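Local coordinates for protein leucine aminopeptidase 2, chloroplastic (PDB 5LHJ) that acts as a manganese-binding aminopeptidase of the M17 family in bottromycin maturation, probably removing single unsubstituted amino acids from the N-termini of peptides, at residues Ala283-Gly287 with Asp370-Leu374; Lys261-Asp266 with Asp343-Arg347; Ala176-Arg181 with Gly481-Arg487; Pro193-Ala197 with Pro312-Asn316. All blocks are in the same frame, centred on the assembly; numbering follows the deposited sequence.

In the fold
Contacts 1, 2 and 4 cluster on the central sheet of the M17 catalytic domain. Strands 306-316, 255-263 and 367-372 are parallel neighbours there, and the three contacts join them to helices 193-207, 286-301 and 345-358. The centres of contacts 1 and 2 lie about 8 Å apart, those of contacts 2 and 4 about 10 Å. Along the chain these three cross one another, since their first segments run 193-197, 261-266, 283-287 and their second 312-316, 343-347, 370-374. Contact 3, about 12 Å from contact 1 between centres, closes a loop around all of them. Residues distant in sequence, Lys261, Asp266, Asp284, Asp343 and Glu345, are thereby gathered into one two-manganese site.

Contact 1: residues Ala283-Gly287 with Asp370-Leu374; sequences ADMGG and DVATL
Asp284 and Thr373 form a buried polar contact between the turn that leads into helix 286-301 and the residue just past the C-terminal end of strand 367-372. The evidence is a hydrogen bond from Thr373 OG1 to Asp284 OD1 of 2.8 Å, which meets the carboxylate on its anti side, 24° out of plane. Thr373 presents this hydroxyl by placing OG1 between its own backbone N and carbonyl carbon (chi1 51°). Asp284 OD1 also sits 2.9 Å from Thr373 O; two acceptors cannot bond directly, and Lys261 NZ answers both, as a salt bridge to the first and a hydrogen bond to the second. Asp284 is a ligand of the first manganese of the M17 site, although no metal is bound to this chain here. Water 1 ties the two backbones together, donating to Asp284 O (3.1 Å) and accepting from Gly287 N (2.9 Å) and Thr373 N (3.0 Å). The first turn of the helix comes close to the strand: Gly287 CA makes a CA-H...O contact of 3.4 Å with Val371 O, where any CB on Gly287 would collide. Beside it, Val371 CG1 reaches Gly287 CA at 3.9 Å.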
loop_
_atom_site.group_PDB
_atom_site.type_symbol
_atom_site.label_atom_id
_atom_site.label_comp_id
_atom_site.label_asym_id
_atom_site.label_seq_id
_atom_site.Cartn_x
_atom_site.Cartn_y
_atom_site.Cartn_z
ATOM N N ALA A 283 -3.939 20.226 -14.907
ATOM C CA ALA A 283 -4.918 21.174 -14.310
ATOM C C ALA A 283 -4.358 22.065 -13.179
ATOM O O ALA A 283 -5.067 22.894 -12.561
ATOM C CB ALA A 283 -6.097 20.401 -13.789
ATOM N N ASP A 284 -3.072 21.920 -12.914
ATOM C CA ASP A 284 -2.437 22.708 -11.882
ATOM C C ASP A 284 -2.052 24.130 -12.329
ATOM O O ASP A 284 -1.331 24.821 -11.625
ATOM C CB ASP A 284 -1.279 21.935 -11.244
ATOM C CG ASP A 284 -1.727 21.180 -9.995
ATOM O OD1 ASP A 284 -2.248 21.836 -9.061
ATOM O OD2 ASP A 284 -1.586 19.943 -9.944
ATOM N N MET A 285 -2.583 24.558 -13.473
ATOM C CA MET A 285 -2.496 25.970 -13.915
ATOM C C MET A 285 -3.885 26.632 -13.867
ATOM O O MET A 285 -4.088 27.709 -14.442
ATOM C CB MET A 285 -1.848 26.065 -15.304
ATOM C CG MET A 285 -2.255 25.004 -16.325
ATOM S SD MET A 285 -4.015 24.800 -16.606
ATOM C CE MET A 285 -4.390 26.324 -17.472
ATOM N N GLY A 286 -4.825 26.021 -13.129
ATOM C CA GLY A 286 -6.190 26.546 -12.994
ATOM C C GLY A 286 -6.248 27.934 -12.364
ATOM O O GLY A 286 -7.126 28.737 -12.707
ATOM N N GLY A 287 -5.320 28.229 -11.464
ATOM C CA GLY A 287 -5.245 29.556 -10.840
ATOM C C GLY A 287 -4.817 30.642 -11.822
ATOM O O GLY A 287 -5.446 31.716 -11.900
ATOM N N ASP A 370 -4.194 35.929 -4.278
ATOM C CA ASP A 370 -3.634 34.809 -5.035
ATOM C C ASP A 370 -4.678 33.720 -5.226
ATOM O O ASP A 370 -5.560 33.535 -4.381
ATOM C CB ASP A 370 -2.334 34.282 -4.433
ATOM C CG ASP A 370 -2.547 33.375 -3.265
ATOM O OD1 ASP A 370 -2.938 32.188 -3.472
ATOM O OD2 ASP A 370 -2.284 33.823 -2.137
ATOM N N VAL A 371 -4.577 33.038 -6.367
ATOM C CA VAL A 371 -5.474 31.954 -6.741
ATOM C C VAL A 371 -4.609 30.795 -7.199
ATOM O O VAL A 371 -3.751 30.962 -8.078
ATOM C CB VAL A 371 -6.423 32.362 -7.900
ATOM C CG1 VAL A 371 -7.470 31.283 -8.141
ATOM C CG2 VAL A 371 -7.103 33.692 -7.611
ATOM N N ALA A 372 -4.811 29.628 -6.596
ATOM C CA ALA A 372 -3.937 28.493 -6.850
ATOM C C ALA A 372 -4.618 27.173 -6.574
ATOM O O ALA A 372 -5.379 27.044 -5.618
ATOM C CB ALA A 372 -2.670 28.627 -6.010
ATOM N N THR A 373 -4.361 26.192 -7.436
ATOM C CA THR A 373 -4.717 24.791 -7.169
ATOM C C THR A 373 -3.601 24.223 -6.291
ATOM O O THR A 373 -2.661 23.574 -6.777
ATOM C CB THR A 373 -4.867 24.007 -8.478
ATOM O OG1 THR A 373 -3.701 24.204 -9.290
ATOM C CG2 THR A 373 -6.095 24.500 -9.246
ATOM N N LEU A 374 -3.681 24.490 -4.994
ATOM C CA LEU A 374 -2.500 24.370 -4.148
ATOM C C LEU A 374 -2.387 23.051 -3.403
ATOM O O LEU A 374 -1.339 22.423 -3.479
ATOM C CB LEU A 374 -2.386 25.565 -3.187
ATOM C CG LEU A 374 -0.970 25.906 -2.713
ATOM C CD1 LEU A 374 -0.065 26.284 -3.882
ATOM C CD2 LEU A 374 -1.011 27.017 -1.690
HETATM O O HOH W 1 -3.207 26.746 -10.165
#

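Contact 2: residues Lys261-Asp266 with Asp343-Arg347; sequences KGVTFD and DNEGR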
loop_
_atom_site.group_PDB
_atom_site.type_symbol
_atom_site.label_atom_id
_atom_site.label_comp_id
_atom_site.label_asym_id
_atom_site.label_seq_id
_atom_site.Cartn_x
_atom_site.Cartn_y
_atom_site.Cartn_z
ATOM N N LYS A 261 -1.231 30.754 -9.926
ATOM C CA LYS A 261 -0.299 29.629 -10.093
ATOM C C LYS A 261 -0.458 28.964 -11.461
ATOM O O LYS A 261 -1.525 28.442 -11.768
ATOM C CB LYS A 261 -0.499 28.580 -8.985
ATOM C CG LYS A 261 0.342 27.302 -9.111
ATOM C CD LYS A 261 -0.168 26.196 -8.179
ATOM C CE LYS A 261 0.374 24.848 -8.610
ATOM N NZ LYS A 261 -0.040 23.759 -7.711
ATOM N N GLY A 262 0.612 28.983 -12.263
ATOM C CA GLY A 262 0.586 28.423 -13.612
ATOM C C GLY A 262 1.490 27.227 -13.856
ATOM O O GLY A 262 2.277 27.233 -14.806
ATOM N N VAL A 263 1.350 26.174 -13.053
ATOM C CA VAL A 263 2.126 24.957 -13.303
ATOM C C VAL A 263 1.382 24.165 -14.375
ATOM O O VAL A 263 0.347 23.576 -14.113
ATOM C CB VAL A 263 2.392 24.136 -12.018
ATOM C CG1 VAL A 263 3.181 22.868 -12.340
ATOM C CG2 VAL A 263 3.167 24.988 -11.027
ATOM N N THR A 264 1.913 24.185 -15.592
ATOM C CA THR A 264 1.244 23.607 -16.745
ATOM C C THR A 264 1.246 22.081 -16.771
ATOM O O THR A 264 0.359 21.474 -17.369
ATOM C CB THR A 264 1.813 24.158 -18.063
ATOM O OG1 THR A 264 3.207 23.839 -18.171
ATOM C CG2 THR A 264 1.632 25.683 -18.102
ATOM N N PHE A 265 2.241 21.469 -16.136
ATOM C CA PHE A 265 2.219 20.039 -15.888
ATOM C C PHE A 265 2.951 19.765 -14.581
ATOM O O PHE A 265 4.087 20.198 -14.411
ATOM C CB PHE A 265 2.854 19.246 -17.028
ATOM C CG PHE A 265 2.783 17.768 -16.810
ATOM C CD1 PHE A 265 1.577 17.099 -16.923
ATOM C CD2 PHE A 265 3.896 17.077 -16.388
ATOM C CE1 PHE A 265 1.492 15.743 -16.656
ATOM C CE2 PHE A 265 3.832 15.715 -16.132
ATOM C CZ PHE A 265 2.634 15.052 -16.252
ATOM N N ASP A 266 2.278 19.068 -13.664
ATOM C CA ASP A 266 2.857 18.708 -12.381
ATOM C C ASP A 266 2.860 17.182 -12.207
ATOM O O ASP A 266 1.825 16.576 -11.917
ATOM C CB ASP A 266 2.077 19.378 -11.254
ATOM C CG ASP A 266 2.578 18.987 -9.888
ATOM O OD1 ASP A 266 3.741 18.551 -9.773
ATOM O OD2 ASP A 266 1.789 19.097 -8.931
ATOM N N ASP A 343 6.554 17.590 -4.446
ATOM C CA ASP A 343 5.146 17.777 -4.833
ATOM C C ASP A 343 4.470 19.022 -4.216
ATOM O O ASP A 343 3.394 19.413 -4.679
ATOM C CB ASP A 343 4.325 16.521 -4.533
ATOM C CG ASP A 343 2.965 16.503 -5.232
ATOM O OD1 ASP A 343 2.842 16.976 -6.384
ATOM O OD2 ASP A 343 1.997 15.993 -4.620
ATOM N N ASN A 344 5.086 19.668 -3.219
ATOM C CA ASN A 344 4.571 20.948 -2.698
ATOM C C ASN A 344 5.322 22.118 -3.350
ATOM O O ASN A 344 5.846 23.016 -2.676
ATOM C CB ASN A 344 4.644 21.015 -1.171
ATOM C CG ASN A 344 3.513 20.250 -0.488
ATOM O OD1 ASN A 344 2.631 19.674 -1.146
ATOM N ND2 ASN A 344 3.525 20.254 0.841
ATOM N N GLU A 345 5.333 22.098 -4.674
ATOM C CA GLU A 345 6.116 23.060 -5.462
ATOM C C GLU A 345 5.381 24.382 -5.655
ATOM O O GLU A 345 6.024 25.412 -5.798
ATOM C CB GLU A 345 6.540 22.445 -6.809
ATOM C CG GLU A 345 5.609 22.668 -7.996
ATOM C CD GLU A 345 4.263 21.995 -7.913
ATOM O OE1 GLU A 345 4.050 21.115 -7.046
ATOM O OE2 GLU A 345 3.403 22.344 -8.740
ATOM N N GLY A 346 4.045 24.355 -5.661
ATOM C CA GLY A 346 3.249 25.551 -5.905
ATOM C C GLY A 346 3.553 26.698 -4.953
ATOM O O GLY A 346 3.728 27.852 -5.377
ATOM N N ARG A 347 3.626 26.393 -3.655
ATOM C CA ARG A 347 3.868 27.442 -2.670
ATOM C C ARG A 347 5.261 28.067 -2.846
ATOM O O ARG A 347 5.444 29.265 -2.640
ATOM C CB ARG A 347 3.644 26.926 -1.240
ATOM C CG ARG A 347 4.676 25.933 -0.712
ATOM C CD ARG A 347 4.130 25.205 0.515
ATOM N NE ARG A 347 3.054 24.304 0.131
ATOM C CZ ARG A 347 2.354 23.513 0.949
ATOM N NH1 ARG A 347 2.571 23.486 2.261
ATOM N NH2 ARG A 347 1.417 22.742 0.430
HETATM O O HOH W 2 1.446 22.807 -5.582
HETATM O O HOH W 3 0.490 19.918 -5.830
#
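Glu345, Asp266 and Gly346 give up the largest areas in this contact. The side chains of the first two come from opposite directions and bring their carboxylates together, the planes turned 49° apart, with Asp266 OD2 3.6 Å from Glu345 OE1. Asp343 joins them at about a right angle to Asp266, bringing its OD1 within 3.5 Å of Asp266 OD2. The repulsion is probably eased by Lys273, which makes salt bridges to Asp266 OD2 and Asp343 OD1; separately, the amide of Asn316 donates through ND2 to Asp266 OD1. Glu345 reaches inward through a bend at chi2 (-67°), and its OE2 rests against Val263 CG2 at 3.5 Å. Across it runs Lys261, extended beyond CG, whose NZ forms a long salt bridge of 3.9 Å to Glu345 OE2. The stronger partners of that ammonium are Thr373 O and Asp284 OD1, together with water 2 at 2.8 Å from NZ; this water is linked only weakly to Glu345 OE1 and Gly346 N. Packing at the helix start is close, since a CB on Gly346 would clash with Lys261 NZ. Putting an alanine at Asp266 would probably deprive both manganese ions of a shared ligand and leave Lys273 without one of its two carboxylate mates. Asp266 and Glu345 each bind both metals, Lys261 the first and Asp343 the second. No metal is bound to this chain in the model, but with Asp284, which completes the set on the first metal, these residues form the dinuclear manganese centre characteristic of M17 aminopeptidases.

Contact 3: residues Ala176-Arg181 with Gly481-Arg487; sequences ATCLAR and GTGFAVR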
loop_
_atom_site.group_PDB
_atom_site.type_symbol
_atom_site.label_atom_id
_atom_site.label_comp_id
_atom_site.label_asym_id
_atom_site.label_seq_id
_atom_site.Cartn_x
_atom_site.Cartn_y
_atom_site.Cartn_z
ATOM N N ALA A 176 -15.483 34.521 -20.375
ATOM C CA ALA A 176 -14.207 34.496 -19.626
ATOM C C ALA A 176 -14.040 33.140 -18.915
ATOM O O ALA A 176 -12.965 32.548 -18.932
ATOM C CB ALA A 176 -14.158 35.632 -18.623
ATOM N N THR A 177 -15.112 32.650 -18.306
ATOM C CA THR A 177 -15.071 31.334 -17.659
ATOM C C THR A 177 -14.680 30.247 -18.669
ATOM O O THR A 177 -13.845 29.390 -18.383
ATOM C CB THR A 177 -16.420 30.996 -16.991
ATOM O OG1 THR A 177 -16.747 32.004 -16.031
ATOM C CG2 THR A 177 -16.378 29.655 -16.273
ATOM N N CYS A 178 -15.269 30.293 -19.863
ATOM C CA CYS A 178 -14.980 29.284 -20.888
ATOM C C CYS A 178 -13.546 29.376 -21.447
ATOM O O CYS A 178 -12.969 28.360 -21.848
ATOM C CB CYS A 178 -16.041 29.348 -22.001
ATOM S SG CYS A 178 -17.696 28.797 -21.467
ATOM N N LEU A 179 -12.970 30.580 -21.458
ATOM C CA LEU A 179 -11.550 30.756 -21.784
ATOM C C LEU A 179 -10.694 29.970 -20.770
ATOM O O LEU A 179 -9.789 29.222 -21.145
ATOM C CB LEU A 179 -11.153 32.232 -21.774
ATOM C CG LEU A 179 -9.668 32.576 -21.823
ATOM C CD1 LEU A 179 -9.025 31.983 -23.072
ATOM C CD2 LEU A 179 -9.489 34.083 -21.766
ATOM N N ALA A 180 -10.989 30.153 -19.489
ATOM C CA ALA A 180 -10.269 29.407 -18.452
ATOM C C ALA A 180 -10.465 27.891 -18.628
ATOM O O ALA A 180 -9.501 27.138 -18.490
ATOM C CB ALA A 180 -10.676 29.851 -17.064
ATOM N N ARG A 181 -11.694 27.456 -18.937
ATOM C CA ARG A 181 -11.962 26.026 -19.193
ATOM C C ARG A 181 -11.094 25.488 -20.336
ATOM O O ARG A 181 -10.500 24.410 -20.233
ATOM C CB ARG A 181 -13.435 25.776 -19.523
ATOM C CG ARG A 181 -14.398 26.022 -18.389
ATOM C CD ARG A 181 -15.839 25.790 -18.807
ATOM N NE ARG A 181 -16.791 25.959 -17.710
ATOM C CZ ARG A 181 -18.107 25.817 -17.820
ATOM N NH1 ARG A 181 -18.665 25.536 -19.001
ATOM N NH2 ARG A 181 -18.888 25.950 -16.748
ATOM N N GLY A 481 -12.055 20.725 -17.077
ATOM C CA GLY A 481 -11.774 22.083 -16.631
ATOM C C GLY A 481 -13.058 22.882 -16.445
ATOM O O GLY A 481 -13.921 22.894 -17.327
ATOM N N THR A 482 -13.201 23.540 -15.294
ATOM C CA THR A 482 -14.442 24.216 -14.941
ATOM C C THR A 482 -14.393 25.744 -15.063
ATOM O O THR A 482 -15.440 26.387 -15.191
ATOM C CB THR A 482 -14.832 23.914 -13.488
ATOM O OG1 THR A 482 -13.807 24.395 -12.619
ATOM C CG2 THR A 482 -15.031 22.434 -13.272
ATOM N N GLY A 483 -13.194 26.328 -15.048
ATOM C CA GLY A 483 -13.046 27.776 -14.959
ATOM C C GLY A 483 -13.458 28.347 -13.607
ATOM O O GLY A 483 -13.780 29.528 -13.491
ATOM N N PHE A 484 -13.441 27.497 -12.578
ATOM C CA PHE A 484 -13.793 27.902 -11.221
ATOM C C PHE A 484 -12.958 29.102 -10.774
ATOM O O PHE A 484 -11.759 29.164 -11.054
ATOM C CB PHE A 484 -13.580 26.747 -10.243
ATOM C CG PHE A 484 -14.114 27.010 -8.860
ATOM C CD1 PHE A 484 -15.444 26.773 -8.567
ATOM C CD2 PHE A 484 -13.280 27.473 -7.850
ATOM C CE1 PHE A 484 -15.938 26.988 -7.288
ATOM C CE2 PHE A 484 -13.771 27.708 -6.572
ATOM C CZ PHE A 484 -15.109 27.459 -6.302
ATOM N N ALA A 485 -13.646 30.044 -10.125
ATOM C CA ALA A 485 -13.123 31.284 -9.533
ATOM C C ALA A 485 -13.075 32.489 -10.474
ATOM O O ALA A 485 -12.927 33.618 -10.009
ATOM C CB ALA A 485 -11.774 31.082 -8.842
ATOM N N VAL A 486 -13.236 32.277 -11.787
ATOM C CA VAL A 486 -13.288 33.406 -12.725
ATOM C C VAL A 486 -14.409 34.374 -12.339
ATOM O O VAL A 486 -14.179 35.576 -12.175
ATOM C CB VAL A 486 -13.456 32.953 -14.196
ATOM C CG1 VAL A 486 -13.699 34.148 -15.112
ATOM C CG2 VAL A 486 -12.217 32.193 -14.666
ATOM N N ARG A 487 -15.604 33.846 -12.158
ATOM C CA ARG A 487 -16.738 34.704 -11.869
ATOM C C ARG A 487 -16.702 35.290 -10.448
ATOM O O ARG A 487 -17.096 36.445 -10.253
ATOM C CB ARG A 487 -18.043 33.988 -12.195
ATOM C CG ARG A 487 -18.258 33.977 -13.705
ATOM C CD ARG A 487 -19.465 33.170 -14.119
ATOM N NE ARG A 487 -19.120 31.777 -13.918
ATOM C CZ ARG A 487 -19.782 30.885 -13.198
ATOM N NH1 ARG A 487 -20.956 31.150 -12.633
ATOM N NH2 ARG A 487 -19.272 29.664 -13.109
HETATM O O HOH W 4 -16.224 30.984 -12.735
HETATM O O HOH W 5 -17.969 26.617 -14.092
#
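Arg181 and Arg487 both use the edges of their guanidinium groups. In the plane of Arg181 lie Thr482 O, bonded to NE at 2.9 Å with an N-H...O angle of 168°, and water 5, which accepts from NH2 and donates back to the same carbonyl. Arg181 NE approaches that carbonyl from above its plane, 58° out of it. At the edge of Arg487, Thr177 OG1 accepts from NE at 3.2 Å, a more bent bond; the same hydroxyl bonds to Ala173 O. The extended run of Arg181 from CG to NE lays the aliphatic part along the 481-483 backbone, with CG 3.3 Å from Gly481 O. Beyond it, NH1 and NH2 reach Leu137 O and Glu476 O. A leucine in place of Arg181 is likely to leave these two carbonyls and Thr482 O without their guanidinium donors. The contact joins helix 164-185 to the loop that enters helix 486-498: an ST turn, in which Phe484 N donates to Thr482 OG1, runs into a type II turn from Gly483 to Val486. The first of these helices probably links the N-terminal and catalytic domains, as in other M17 enzymes. Beside these polar groups is an apolar seam, where Val486 lies against one face of the helix, its methyls on alanines a turn apart: CG1 against Ala176 CB at 3.8 Å and CG2 against Ala180 CB at 3.7 Å. Gly483 CA fits against Ala180 CB at 3.8 Å; a CB there would clash with Thr177 O, and the positive phi (69°) separately suits a glycine. Water 4 links Gly483 O to Arg487 N.

Contact 4: residues Pro193-Ala197 with Pro312-Asn316; sequences PPAFA and PLAEN
The first turn of helix 193-207 runs nearly antiparallel to the end of strand 306-316, the axes of the short segments 7.9 Å apart at 157°, and Pro193 CA lies 5.2 Å from Leu313 CA. The junction between them is apolar, and Leu313 carries most of it. Its CG lies anti to the carbonyl carbon (chi1 -44°), which sends the forked end into the helix turn. CD1 sits mainly against the helix backbone, 3.7 Å from Ala197 N, which is engaged in the helical bond to Pro193 O, and also touches the base of Phe196. CD2 meets Phe196 CD2 at 3.8 Å. The Phe196 and Leu313 side chains cross at about a right angle, and the phenyl ring, with chi2 only 6°, has its CD2 side turned away from its own CA and against the leucine. Pro193 fills the next place along the strand. Its CB packs on Leu313 CB at 4.0 Å, while CG lies 3.6 Å from Ala314 CA, so that the ring rests on the strand backbone. At its far side CD meets the aliphatic CG of Glu315, also at 4.0 Å. The carboxylate beyond is held elsewhere, by Ser234 OG and by a salt bridge to Arg324 of the second subunit, so this strand end also reaches the subunit interface. Val241 of the adjacent strand 239-245 touches both Ala197 and Leu313, extending the same apolar layer. A helix laid nearly antiparallel along a strand, on one face of the mixed central sheet, is the alpha/beta layering of the M17 catalytic domain.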
loop_
_atom_site.group_PDB
_atom_site.type_symbol
_atom_site.label_atom_id
_atom_site.label_comp_id
_atom_site.label_asym_id
_atom_site.label_seq_id
_atom_site.Cartn_x
_atom_site.Cartn_y
_atom_site.Cartn_z
ATOM N N PRO A 193 4.796 26.060 -20.761
ATOM C CA PRO A 193 4.979 27.427 -20.255
ATOM C C PRO A 193 5.270 28.474 -21.351
ATOM O O PRO A 193 4.624 29.523 -21.338
ATOM C CB PRO A 193 6.106 27.287 -19.223
ATOM C CG PRO A 193 6.014 25.842 -18.784
ATOM C CD PRO A 193 5.627 25.084 -20.022
ATOM N N PRO A 194 6.180 28.187 -22.301
ATOM C CA PRO A 194 6.344 29.172 -23.393
ATOM C C PRO A 194 5.092 29.411 -24.242
ATOM O O PRO A 194 4.797 30.557 -24.601
ATOM C CB PRO A 194 7.467 28.554 -24.243
ATOM C CG PRO A 194 8.264 27.774 -23.263
ATOM C CD PRO A 194 7.198 27.124 -22.411
ATOM N N ALA A 195 4.349 28.350 -24.550
ATOM C CA ALA A 195 3.113 28.469 -25.327
ATOM C C ALA A 195 2.025 29.242 -24.576
ATOM O O ALA A 195 1.315 30.074 -25.159
ATOM C CB ALA A 195 2.601 27.095 -25.714
ATOM N N PHE A 196 1.922 28.985 -23.272
ATOM C CA PHE A 196 0.979 29.708 -22.411
ATOM C C PHE A 196 1.322 31.201 -22.370
ATOM O O PHE A 196 0.433 32.042 -22.533
ATOM C CB PHE A 196 0.938 29.050 -21.009
ATOM C CG PHE A 196 -0.224 29.452 -20.126
ATOM C CD1 PHE A 196 -1.287 30.259 -20.554
ATOM C CD2 PHE A 196 -0.255 28.972 -18.814
ATOM C CE1 PHE A 196 -2.323 30.589 -19.690
ATOM C CE2 PHE A 196 -1.308 29.281 -17.964
ATOM C CZ PHE A 196 -2.336 30.091 -18.399
ATOM N N ALA A 197 2.599 31.535 -22.213
ATOM C CA ALA A 197 3.021 32.938 -22.243
ATOM C C ALA A 197 2.641 33.593 -23.589
ATOM O O ALA A 197 2.130 34.715 -23.607
ATOM C CB ALA A 197 4.512 33.060 -21.987
ATOM N N PRO A 312 3.431 33.149 -12.734
ATOM C CA PRO A 312 4.568 32.235 -12.885
ATOM C C PRO A 312 4.148 30.923 -13.548
ATOM O O PRO A 312 3.192 30.269 -13.085
ATOM C CB PRO A 312 5.016 32.009 -11.442
ATOM C CG PRO A 312 3.757 32.132 -10.639
ATOM C CD PRO A 312 2.924 33.170 -11.349
ATOM N N LEU A 313 4.857 30.555 -14.616
ATOM C CA LEU A 313 4.518 29.408 -15.457
ATOM C C LEU A 313 5.687 28.432 -15.516
ATOM O O LEU A 313 6.805 28.830 -15.819
ATOM C CB LEU A 313 4.168 29.882 -16.875
ATOM C CG LEU A 313 3.258 31.102 -17.027
ATOM C CD1 LEU A 313 3.004 31.382 -18.502
ATOM C CD2 LEU A 313 1.925 30.907 -16.335
ATOM N N ALA A 314 5.431 27.159 -15.234
ATOM C CA ALA A 314 6.489 26.137 -15.244
ATOM C C ALA A 314 5.913 24.736 -15.294
ATOM O O ALA A 314 4.725 24.543 -15.052
ATOM C CB ALA A 314 7.381 26.287 -14.015
ATOM N N GLU A 315 6.761 23.764 -15.631
ATOM C CA GLU A 315 6.459 22.344 -15.428
ATOM C C GLU A 315 7.256 21.818 -14.231
ATOM O O GLU A 315 8.362 22.272 -13.993
ATOM C CB GLU A 315 6.829 21.500 -16.640
ATOM C CG GLU A 315 6.025 21.722 -17.908
ATOM C CD GLU A 315 6.337 20.684 -18.982
ATOM O OE1 GLU A 315 7.418 20.040 -18.930
ATOM O OE2 GLU A 315 5.506 20.504 -19.897
ATOM N N ASN A 316 6.685 20.869 -13.494
ATOM C CA ASN A 316 7.383 20.163 -12.411
ATOM C C ASN A 316 7.615 18.709 -12.863
ATOM O O ASN A 316 6.675 17.910 -12.879
ATOM C CB ASN A 316 6.534 20.217 -11.134
ATOM C CG ASN A 316 7.256 19.663 -9.905
ATOM O OD1 ASN A 316 8.478 19.591 -9.867
ATOM N ND2 ASN A 316 6.494 19.293 -8.894
#